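Long-range contacts in TlmII (Streptoalloteichus hindustanus, PDB 4HVM), which probably binds phosphopantetheine and probably takes part in the nonribosomal peptide assembly of tallysomycin biosynthesis: residues D146-M152 with D282-H286; Y170-V176 with G290-L296; F179-D183 with H331-Y335. One frame throughout, in Å; residues are numbered along the deposited sequence.

The three contacts follow one order along the chain: 146-152, 170-176 and 179-183, then 282-286, 290-296 and 331-335, so all three cross. Contacts 1 and 2 have centres 9 Å apart and touch: R284 NE lies 2.8 Å from V292 O, and L283 N 2.9 Å from L296 O, both probable hydrogen bonds. Contact 3 has its centre 17 Å from those of the other two. In the two-lobed condensation-domain fold, contacts 1 and 2 hold the connection between strands 274-282 and 297-305 of the six-stranded sheet against helix 147-161 and the chain following it, while contact 3 ties that following chain to the turn between helices 314-330 and 335-344, consistent with a lobe junction.

Contact 1 (D146-M152 with D282-H286); sequences DARSRYM and DLRDH
Two helix starts meet, R148 CA and D282 CA lying 8.3 Å apart. D282 (chi1 t) closes strand 274-282 and is the N-cap of helix 283-286: its OD1 accepts from R284 N (3.1 Å) and R284 NH1 (2.9 Å), while its OD2 makes a long salt bridge (3.7 Å) to R148 NH1. R284 (m, t, t, chi4 83°) reaches across, NH1 making a salt bridge to D146 OD2 at 2.8 Å within a network of D146, R148, D282, R284 and D285. D146 (chi1 p) N-caps helix 147-161, its OD1 accepting from S149 N at 3.0 Å, and sits at the aspartate position of the condensation-domain HHxxxDG motif, which reads HQMLLDA here; such an Asp-Arg pair is structural in relatives. Arginine suits this buried place because NE also bonds V292 O. R148 CB covers one face of the R284 guanidinium, and M152 SE (selenomethionine) lies 4.4 Å from R284 NE. Next, exposed D285 OD1 salt-bridges NH1 of all-t R148 at 3.2 Å.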
loop_
_atom_site.group_PDB
_atom_site.type_symbol
_atom_site.label_atom_id
_atom_site.label_comp_id
_atom_site.label_asym_id
_atom_site.label_seq_id
_atom_site.Cartn_x
_atom_site.Cartn_y
_atom_site.Cartn_z
ATOM N N ASP A 146 -5.787 4.282 -3.061
ATOM C CA ASP A 146 -4.519 3.814 -2.517
ATOM C C ASP A 146 -4.626 3.669 -0.998
ATOM O O ASP A 146 -5.715 3.795 -0.436
ATOM C CB ASP A 146 -3.362 4.739 -2.912
ATOM C CG ASP A 146 -3.621 6.199 -2.571
ATOM O OD1 ASP A 146 -4.545 6.492 -1.783
ATOM O OD2 ASP A 146 -2.882 7.061 -3.095
ATOM N N ALA A 147 -3.499 3.409 -0.343
ATOM C CA ALA A 147 -3.475 3.175 1.100
ATOM C C ALA A 147 -4.116 4.300 1.912
ATOM O O ALA A 147 -4.919 4.049 2.812
ATOM C CB ALA A 147 -2.043 2.930 1.568
ATOM N N ARG A 148 -3.757 5.537 1.582
ATOM C CA ARG A 148 -4.250 6.702 2.305
ATOM C C ARG A 148 -5.721 6.980 2.012
ATOM O O ARG A 148 -6.480 7.345 2.910
ATOM C CB ARG A 148 -3.401 7.932 1.974
ATOM C CG ARG A 148 -3.818 9.201 2.705
ATOM C CD ARG A 148 -2.857 10.343 2.416
ATOM N NE ARG A 148 -3.227 11.573 3.110
ATOM C CZ ARG A 148 -2.511 12.693 3.079
ATOM N NH1 ARG A 148 -1.379 12.740 2.389
ATOM N NH2 ARG A 148 -2.924 13.765 3.741
ATOM N N SER A 149 -6.120 6.805 0.755
ATOM C CA SER A 149 -7.483 7.121 0.328
ATOM C C SER A 149 -8.538 6.242 0.996
ATOM O O SER A 149 -9.678 6.670 1.183
ATOM C CB SER A 149 -7.609 7.023 -1.196
ATOM O OG SER A 149 -6.806 8.006 -1.836
ATOM N N ARG A 150 -8.158 5.019 1.355
ATOM C CA ARG A 150 -9.084 4.102 2.010
ATOM C C ARG A 150 -9.552 4.662 3.348
ATOM O O ARG A 150 -10.735 4.604 3.673
ATOM C CB ARG A 150 -8.450 2.724 2.209
ATOM C CG ARG A 150 -8.008 2.043 0.926
ATOM C CD ARG A 150 -7.603 0.599 1.188
ATOM N NE ARG A 150 -6.594 0.134 0.241
ATOM C CZ ARG A 150 -5.301 0.017 0.525
ATOM N NH1 ARG A 150 -4.853 0.313 1.737
ATOM N NH2 ARG A 150 -4.457 -0.409 -0.405
ATOM N N TYR A 151 -8.621 5.213 4.116
ATOM C CA TYR A 151 -8.961 5.797 5.407
ATOM C C TYR A 151 -9.594 7.180 5.262
ATOM O O TYR A 151 -10.341 7.625 6.136
ATOM C CB TYR A 151 -7.730 5.855 6.306
ATOM C CG TYR A 151 -7.345 4.515 6.880
ATOM C CD1 TYR A 151 -8.184 3.860 7.768
ATOM C CD2 TYR A 151 -6.143 3.907 6.546
ATOM C CE1 TYR A 151 -7.843 2.637 8.301
ATOM C CE2 TYR A 151 -5.791 2.680 7.078
ATOM C CZ TYR A 151 -6.646 2.050 7.956
ATOM O OH TYR A 151 -6.304 0.830 8.490
HETATM N N MSE A 152 -9.289 7.861 4.161
HETATM C CA MSE A 152 -9.935 9.132 3.852
HETATM C C MSE A 152 -11.426 8.895 3.657
HETATM O O MSE A 152 -12.264 9.599 4.227
HETATM C CB MSE A 152 -9.338 9.763 2.591
HETATM C CG MSE A 152 -7.883 10.179 2.725
HETATM SE SE MSE A 152 -7.244 11.207 1.195
HETATM C CE MSE A 152 -8.249 12.837 1.535
ATOM N N ASP A 282 3.922 8.394 -1.395
ATOM C CA ASP A 282 2.678 9.126 -1.589
ATOM C C ASP A 282 2.997 10.440 -2.287
ATOM O O ASP A 282 3.706 11.285 -1.738
ATOM C CB ASP A 282 1.989 9.394 -0.248
ATOM C CG ASP A 282 0.549 9.845 -0.410
ATOM O OD1 ASP A 282 0.178 10.274 -1.523
ATOM O OD2 ASP A 282 -0.215 9.770 0.576
ATOM N N LEU A 283 2.471 10.610 -3.495
ATOM C CA LEU A 283 2.762 11.797 -4.294
ATOM C C LEU A 283 2.066 13.056 -3.774
ATOM O O LEU A 283 2.375 14.164 -4.210
ATOM C CB LEU A 283 2.413 11.559 -5.766
ATOM C CG LEU A 283 3.159 10.410 -6.447
ATOM C CD1 LEU A 283 2.756 10.282 -7.908
ATOM C CD2 LEU A 283 4.664 10.589 -6.314
ATOM N N ARG A 284 1.128 12.878 -2.848
ATOM C CA ARG A 284 0.438 14.003 -2.227
ATOM C C ARG A 284 1.410 14.836 -1.400
ATOM O O ARG A 284 1.433 16.061 -1.496
ATOM C CB ARG A 284 -0.699 13.508 -1.329
ATOM C CG ARG A 284 -1.829 12.789 -2.051
ATOM C CD ARG A 284 -2.826 12.217 -1.054
ATOM N NE ARG A 284 -3.890 11.465 -1.712
ATOM C CZ ARG A 284 -3.779 10.198 -2.093
ATOM N NH1 ARG A 284 -2.649 9.536 -1.887
ATOM N NH2 ARG A 284 -4.799 9.592 -2.685
ATOM N N ASP A 285 2.211 14.160 -0.583
ATOM C CA ASP A 285 3.158 14.835 0.295
ATOM C C ASP A 285 4.374 15.319 -0.484
ATOM O O ASP A 285 4.869 16.425 -0.261
ATOM C CB ASP A 285 3.605 13.895 1.416
ATOM C CG ASP A 285 2.447 13.411 2.268
ATOM O OD1 ASP A 285 1.496 14.197 2.474
ATOM O OD2 ASP A 285 2.487 12.250 2.732
ATOM N N HIS A 286 4.849 14.480 -1.399
ATOM C CA HIS A 286 6.071 14.755 -2.147
ATOM C C HIS A 286 5.907 15.848 -3.204
ATOM O O HIS A 286 6.823 16.641 -3.438
ATOM C CB HIS A 286 6.584 13.470 -2.797
ATOM C CG HIS A 286 7.822 13.663 -3.615
ATOM N ND1 HIS A 286 7.873 13.390 -4.966
ATOM C CD2 HIS A 286 9.054 14.109 -3.275
ATOM C CE1 HIS A 286 9.084 13.656 -5.421
ATOM N NE2 HIS A 286 9.818 14.096 -4.416
#

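Contact 2 (Y170-V176 with G290-L296); sequences YRDFAEV and GSVVGPL
Residues 170-172 are extended and 173-175 turn helically, with D172 OD1 accepting from A174 N at 3.1 Å in an Asx turn. Opposite, S291 centres an inverse gamma turn, V292 and V293 are extended, and G294 has phi/psi 158/-178. Y170 lies nearest S291 (CA-CA 5.6 Å) and R171 nearest V292 (4.9 Å). R171 N donates straight to S291 O at 3.3 Å. The loop after helix 147-161 thus packs on the loop leading into strand 297-305 of the condensation-domain fold, whose V292 O also accepts from R284 NE. F173 (chi1 t) is the main apolar piece: P295 CD sits over its ring face, 4.0 Å from the centroid, a CH-pi contact, while V292 CG1 (4.0 Å from F173 CD1) and L296 CD2 (4.3 Å from F173 CE1) meet its edge. Glycine is required at 294, where a CB would clash with F173 CD1 and jam against the preceding carbonyl O. R171 (t, t, t) lays its CD 3.6 Å from V292 CG2, and its NE makes a salt bridge to E175 OE1 at 2.9 Å. With a single conventional hydrogen bond between the segments, the loops are joined mostly by apolar fit; the salt bridge found here, R171-E175, lies within 170-176.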
loop_
_atom_site.group_PDB
_atom_site.type_symbol
_atom_site.label_atom_id
_atom_site.label_comp_id
_atom_site.label_asym_id
_atom_site.label_seq_id
_atom_site.Cartn_x
_atom_site.Cartn_y
_atom_site.Cartn_z
ATOM N N TYR A 170 -12.375 18.423 0.268
ATOM C CA TYR A 170 -11.575 17.477 -0.499
ATOM C C TYR A 170 -11.395 17.963 -1.933
ATOM O O TYR A 170 -12.204 18.735 -2.447
ATOM C CB TYR A 170 -12.230 16.091 -0.503
ATOM C CG TYR A 170 -12.461 15.502 0.873
ATOM C CD1 TYR A 170 -13.613 15.800 1.591
ATOM C CD2 TYR A 170 -11.530 14.644 1.453
ATOM C CE1 TYR A 170 -13.830 15.268 2.846
ATOM C CE2 TYR A 170 -11.740 14.106 2.711
ATOM C CZ TYR A 170 -12.892 14.422 3.402
ATOM O OH TYR A 170 -13.106 13.889 4.652
ATOM N N ARG A 171 -10.331 17.496 -2.575
ATOM C CA ARG A 171 -10.052 17.846 -3.962
ATOM C C ARG A 171 -10.373 16.662 -4.865
ATOM O O ARG A 171 -9.850 15.566 -4.663
ATOM C CB ARG A 171 -8.584 18.235 -4.118
ATOM C CG ARG A 171 -8.218 18.769 -5.490
ATOM C CD ARG A 171 -6.732 19.075 -5.563
ATOM N NE ARG A 171 -6.342 19.669 -6.837
ATOM C CZ ARG A 171 -5.083 19.825 -7.233
ATOM N NH1 ARG A 171 -4.084 19.422 -6.457
ATOM N NH2 ARG A 171 -4.823 20.380 -8.409
ATOM N N ASP A 172 -11.233 16.885 -5.857
ATOM C CA ASP A 172 -11.653 15.823 -6.769
ATOM C C ASP A 172 -10.468 15.308 -7.586
ATOM O O ASP A 172 -9.613 16.082 -8.017
ATOM C CB ASP A 172 -12.774 16.323 -7.691
ATOM C CG ASP A 172 -13.572 15.190 -8.324
ATOM O OD1 ASP A 172 -12.981 14.137 -8.653
ATOM O OD2 ASP A 172 -14.800 15.355 -8.494
ATOM N N PHE A 173 -10.425 13.993 -7.783
ATOM C CA PHE A 173 -9.344 13.355 -8.523
ATOM C C PHE A 173 -9.329 13.780 -9.984
ATOM O O PHE A 173 -8.301 13.697 -10.652
ATOM C CB PHE A 173 -9.458 11.832 -8.424
ATOM C CG PHE A 173 -8.422 11.094 -9.223
ATOM C CD1 PHE A 173 -7.117 11.012 -8.773
ATOM C CD2 PHE A 173 -8.752 10.483 -10.422
ATOM C CE1 PHE A 173 -6.160 10.337 -9.500
ATOM C CE2 PHE A 173 -7.798 9.804 -11.155
ATOM C CZ PHE A 173 -6.500 9.731 -10.693
ATOM N N ALA A 174 -10.476 14.237 -10.472
ATOM C CA ALA A 174 -10.608 14.678 -11.854
ATOM C C ALA A 174 -9.630 15.808 -12.189
ATOM O O ALA A 174 -9.188 15.946 -13.331
ATOM C CB ALA A 174 -12.035 15.114 -12.122
ATOM N N GLU A 175 -9.290 16.608 -11.185
ATOM C CA GLU A 175 -8.390 17.739 -11.383
ATOM C C GLU A 175 -6.946 17.296 -11.606
ATOM O O GLU A 175 -6.148 18.037 -12.182
ATOM C CB GLU A 175 -8.457 18.700 -10.193
ATOM C CG GLU A 175 -9.834 19.287 -9.927
ATOM C CD GLU A 175 -9.828 20.298 -8.792
ATOM O OE1 GLU A 175 -8.732 20.612 -8.278
ATOM O OE2 GLU A 175 -10.920 20.778 -8.419
ATOM N N VAL A 176 -6.613 16.093 -11.148
ATOM C CA VAL A 176 -5.242 15.594 -11.242
ATOM C C VAL A 176 -5.138 14.281 -12.015
ATOM O O VAL A 176 -4.099 13.622 -11.991
ATOM C CB VAL A 176 -4.609 15.407 -9.846
ATOM C CG1 VAL A 176 -4.515 16.741 -9.123
ATOM C CG2 VAL A 176 -5.410 14.407 -9.028
ATOM N N GLY A 290 -3.167 18.142 -3.455
ATOM C CA GLY A 290 -4.057 18.367 -2.330
ATOM C C GLY A 290 -4.533 17.113 -1.621
ATOM O O GLY A 290 -4.027 16.012 -1.851
ATOM N N SER A 291 -5.515 17.282 -0.743
ATOM C CA SER A 291 -6.154 16.143 -0.098
ATOM C C SER A 291 -7.042 15.411 -1.104
ATOM O O SER A 291 -8.270 15.488 -1.045
ATOM C CB SER A 291 -6.961 16.595 1.118
ATOM O OG SER A 291 -7.812 17.675 0.787
ATOM N N VAL A 292 -6.407 14.704 -2.031
ATOM C CA VAL A 292 -7.123 14.053 -3.120
ATOM C C VAL A 292 -7.414 12.591 -2.814
ATOM O O VAL A 292 -6.517 11.837 -2.445
ATOM C CB VAL A 292 -6.315 14.124 -4.435
ATOM C CG1 VAL A 292 -7.028 13.367 -5.548
ATOM C CG2 VAL A 292 -6.079 15.569 -4.833
ATOM N N VAL A 293 -8.674 12.197 -2.963
ATOM C CA VAL A 293 -9.045 10.791 -2.871
ATOM C C VAL A 293 -8.826 10.145 -4.230
ATOM O O VAL A 293 -9.476 10.513 -5.208
ATOM C CB VAL A 293 -10.524 10.611 -2.451
ATOM C CG1 VAL A 293 -10.961 9.161 -2.607
ATOM C CG2 VAL A 293 -10.732 11.071 -1.023
ATOM N N GLY A 294 -7.902 9.191 -4.287
ATOM C CA GLY A 294 -7.587 8.502 -5.524
ATOM C C GLY A 294 -6.214 7.858 -5.540
ATOM O O GLY A 294 -5.482 7.912 -4.550
ATOM N N PRO A 295 -5.855 7.241 -6.674
ATOM C CA PRO A 295 -4.551 6.591 -6.838
ATOM C C PRO A 295 -3.422 7.594 -7.061
ATOM O O PRO A 295 -3.228 8.070 -8.181
ATOM C CB PRO A 295 -4.747 5.731 -8.088
ATOM C CG PRO A 295 -5.790 6.449 -8.874
ATOM C CD PRO A 295 -6.707 7.087 -7.868
ATOM N N LEU A 296 -2.678 7.895 -6.001
ATOM C CA LEU A 296 -1.552 8.817 -6.085
ATOM C C LEU A 296 -0.322 8.264 -5.359
ATOM O O LEU A 296 0.563 9.014 -4.950
ATOM C CB LEU A 296 -1.944 10.186 -5.525
ATOM C CG LEU A 296 -2.919 10.991 -6.390
ATOM C CD1 LEU A 296 -3.260 12.307 -5.722
ATOM C CD2 LEU A 296 -2.345 11.231 -7.780
#

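Contact 3 (F179-D183 with H331-Y335); sequences FHPLD and HYLPY
This is an apolar loop-to-loop contact in the two-lobed condensation-domain fold, joining the connection between helices 147-161 and 185-198 to the tight link between helices 314-330 and 335-344. Neither segment contains a strand and the backbones stay well apart: L182 CA and L333 CA are 7.9 Å from each other, P181 CA and Y332 CA 8.4 Å, so the gap is bridged mainly by side chains, burying 204 Å² in all. On the first segment H180 is extended (phi/psi -148/124), P181 turns the chain (-59/-21), L182 N donates to H180 ND1 at 3.0 Å, and the imidazole lies beside P334, H180 CE1 being 4.1 Å from P334 CG. On the second, H331 is the first residue to leave the helix, Y332 and L333 are extended, and P334 is the N-cap of helix 335-344. A proline suits that place, since an N-cap need not give an amide proton to the helix and its ring offers a rigid apolar surface; it cannot cap with its side chain, and D298 accepts from Y335 N instead. Y332 (chi1 t) sets its ring against P181, Y332 CE2 to P181 CG 3.8 Å, while its hydroxyl bonds D298 of strand 297-305 and its carbonyl O bonds R191, so this buried tyrosine has its polar groups satisfied. F18 of helix 18-27 also touches P181, Y332 and P334. L182 (chi1 m, chi2 t) has the largest covered area; its CD2 lies 3.9 Å from Y332 O, and its CD1 lies 3.6 Å from L333 CD1 and 3.7 Å from P334 CD.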
loop_
_atom_site.group_PDB
_atom_site.type_symbol
_atom_site.label_atom_id
_atom_site.label_comp_id
_atom_site.label_asym_id
_atom_site.label_seq_id
_atom_site.Cartn_x
_atom_site.Cartn_y
_atom_site.Cartn_z
ATOM N N PHE A 179 -2.644 14.706 -14.530
ATOM C CA PHE A 179 -1.360 15.102 -13.958
ATOM C C PHE A 179 -0.282 14.035 -14.121
ATOM O O PHE A 179 -0.537 12.841 -13.967
ATOM C CB PHE A 179 -1.507 15.475 -12.481
ATOM C CG PHE A 179 -0.202 15.788 -11.806
ATOM C CD1 PHE A 179 0.449 16.986 -12.054
ATOM C CD2 PHE A 179 0.372 14.887 -10.921
ATOM C CE1 PHE A 179 1.648 17.281 -11.437
ATOM C CE2 PHE A 179 1.571 15.176 -10.298
ATOM C CZ PHE A 179 2.210 16.375 -10.558
ATOM N N HIS A 180 0.930 14.489 -14.429
ATOM C CA HIS A 180 2.081 13.609 -14.585
ATOM C C HIS A 180 3.332 14.352 -14.137
ATOM O O HIS A 180 3.625 15.436 -14.640
ATOM C CB HIS A 180 2.224 13.174 -16.044
ATOM C CG HIS A 180 3.044 11.934 -16.233
ATOM N ND1 HIS A 180 4.394 11.884 -15.961
ATOM C CD2 HIS A 180 2.703 10.702 -16.677
ATOM C CE1 HIS A 180 4.849 10.670 -16.224
ATOM N NE2 HIS A 180 3.842 9.935 -16.660
ATOM N N PRO A 181 4.076 13.773 -13.183
ATOM C CA PRO A 181 5.291 14.387 -12.637
ATOM C C PRO A 181 6.335 14.656 -13.717
ATOM O O PRO A 181 7.214 15.495 -13.524
ATOM C CB PRO A 181 5.810 13.323 -11.667
ATOM C CG PRO A 181 4.613 12.535 -11.290
ATOM C CD PRO A 181 3.770 12.489 -12.530
ATOM N N LEU A 182 6.228 13.948 -14.837
ATOM C CA LEU A 182 7.152 14.107 -15.954
ATOM C C LEU A 182 6.430 14.676 -17.170
ATOM O O LEU A 182 6.532 14.148 -18.278
ATOM C CB LEU A 182 7.800 12.769 -16.300
ATOM C CG LEU A 182 8.415 12.018 -15.120
ATOM C CD1 LEU A 182 9.072 10.737 -15.592
ATOM C CD2 LEU A 182 9.415 12.892 -14.382
ATOM N N ASP A 183 5.688 15.756 -16.952
ATOM C CA ASP A 183 4.922 16.376 -18.025
ATOM C C ASP A 183 5.834 16.984 -19.088
ATOM O O ASP A 183 5.532 16.924 -20.282
ATOM C CB ASP A 183 3.968 17.432 -17.463
ATOM C CG ASP A 183 2.802 17.720 -18.393
ATOM O OD1 ASP A 183 1.880 16.876 -18.472
ATOM O OD2 ASP A 183 2.803 18.793 -19.038
ATOM N N HIS A 331 15.531 11.467 -9.033
ATOM C CA HIS A 331 15.440 11.015 -10.419
ATOM C C HIS A 331 14.233 10.106 -10.633
ATOM O O HIS A 331 14.338 9.050 -11.261
ATOM C CB HIS A 331 16.723 10.289 -10.825
ATOM C CG HIS A 331 17.963 11.099 -10.614
ATOM N ND1 HIS A 331 18.681 11.070 -9.437
ATOM C CD2 HIS A 331 18.608 11.971 -11.425
ATOM C CE1 HIS A 331 19.718 11.882 -9.535
ATOM N NE2 HIS A 331 19.698 12.441 -10.732
ATOM N N TYR A 332 13.086 10.535 -10.118
ATOM C CA TYR A 332 11.872 9.729 -10.152
ATOM C C TYR A 332 11.433 9.350 -11.562
ATOM O O TYR A 332 11.442 10.172 -12.480
ATOM C CB TYR A 332 10.730 10.437 -9.416
ATOM C CG TYR A 332 9.378 9.780 -9.596
ATOM C CD1 TYR A 332 9.074 8.583 -8.958
ATOM C CD2 TYR A 332 8.402 10.361 -10.397
ATOM C CE1 TYR A 332 7.840 7.978 -9.116
ATOM C CE2 TYR A 332 7.163 9.764 -10.563
ATOM C CZ TYR A 332 6.890 8.573 -9.919
ATOM O OH TYR A 332 5.667 7.968 -10.073
ATOM N N LEU A 333 11.069 8.083 -11.715
ATOM C CA LEU A 333 10.454 7.567 -12.929
ATOM C C LEU A 333 9.435 6.528 -12.480
ATOM O O LEU A 333 9.772 5.632 -11.701
ATOM C CB LEU A 333 11.504 6.931 -13.840
ATOM C CG LEU A 333 11.028 6.413 -15.199
ATOM C CD1 LEU A 333 10.702 7.565 -16.140
ATOM C CD2 LEU A 333 12.062 5.486 -15.819
ATOM N N PRO A 334 8.181 6.659 -12.946
ATOM C CA PRO A 334 7.082 5.777 -12.541
ATOM C C PRO A 334 7.464 4.298 -12.598
ATOM O O PRO A 334 8.112 3.863 -13.553
ATOM C CB PRO A 334 5.993 6.094 -13.566
ATOM C CG PRO A 334 6.248 7.512 -13.943
ATOM C CD PRO A 334 7.747 7.663 -13.934
ATOM N N TYR A 335 7.068 3.550 -11.571
ATOM C CA TYR A 335 7.467 2.154 -11.424
ATOM C C TYR A 335 7.143 1.312 -12.649
ATOM O O TYR A 335 7.921 0.438 -13.026
ATOM C CB TYR A 335 6.820 1.539 -10.183
ATOM C CG TYR A 335 7.274 0.128 -9.889
ATOM C CD1 TYR A 335 8.472 -0.111 -9.236
ATOM C CD2 TYR A 335 6.499 -0.965 -10.258
ATOM C CE1 TYR A 335 8.890 -1.395 -8.961
ATOM C CE2 TYR A 335 6.909 -2.257 -9.989
ATOM C CZ TYR A 335 8.105 -2.466 -9.339
ATOM O OH TYR A 335 8.519 -3.749 -9.069
#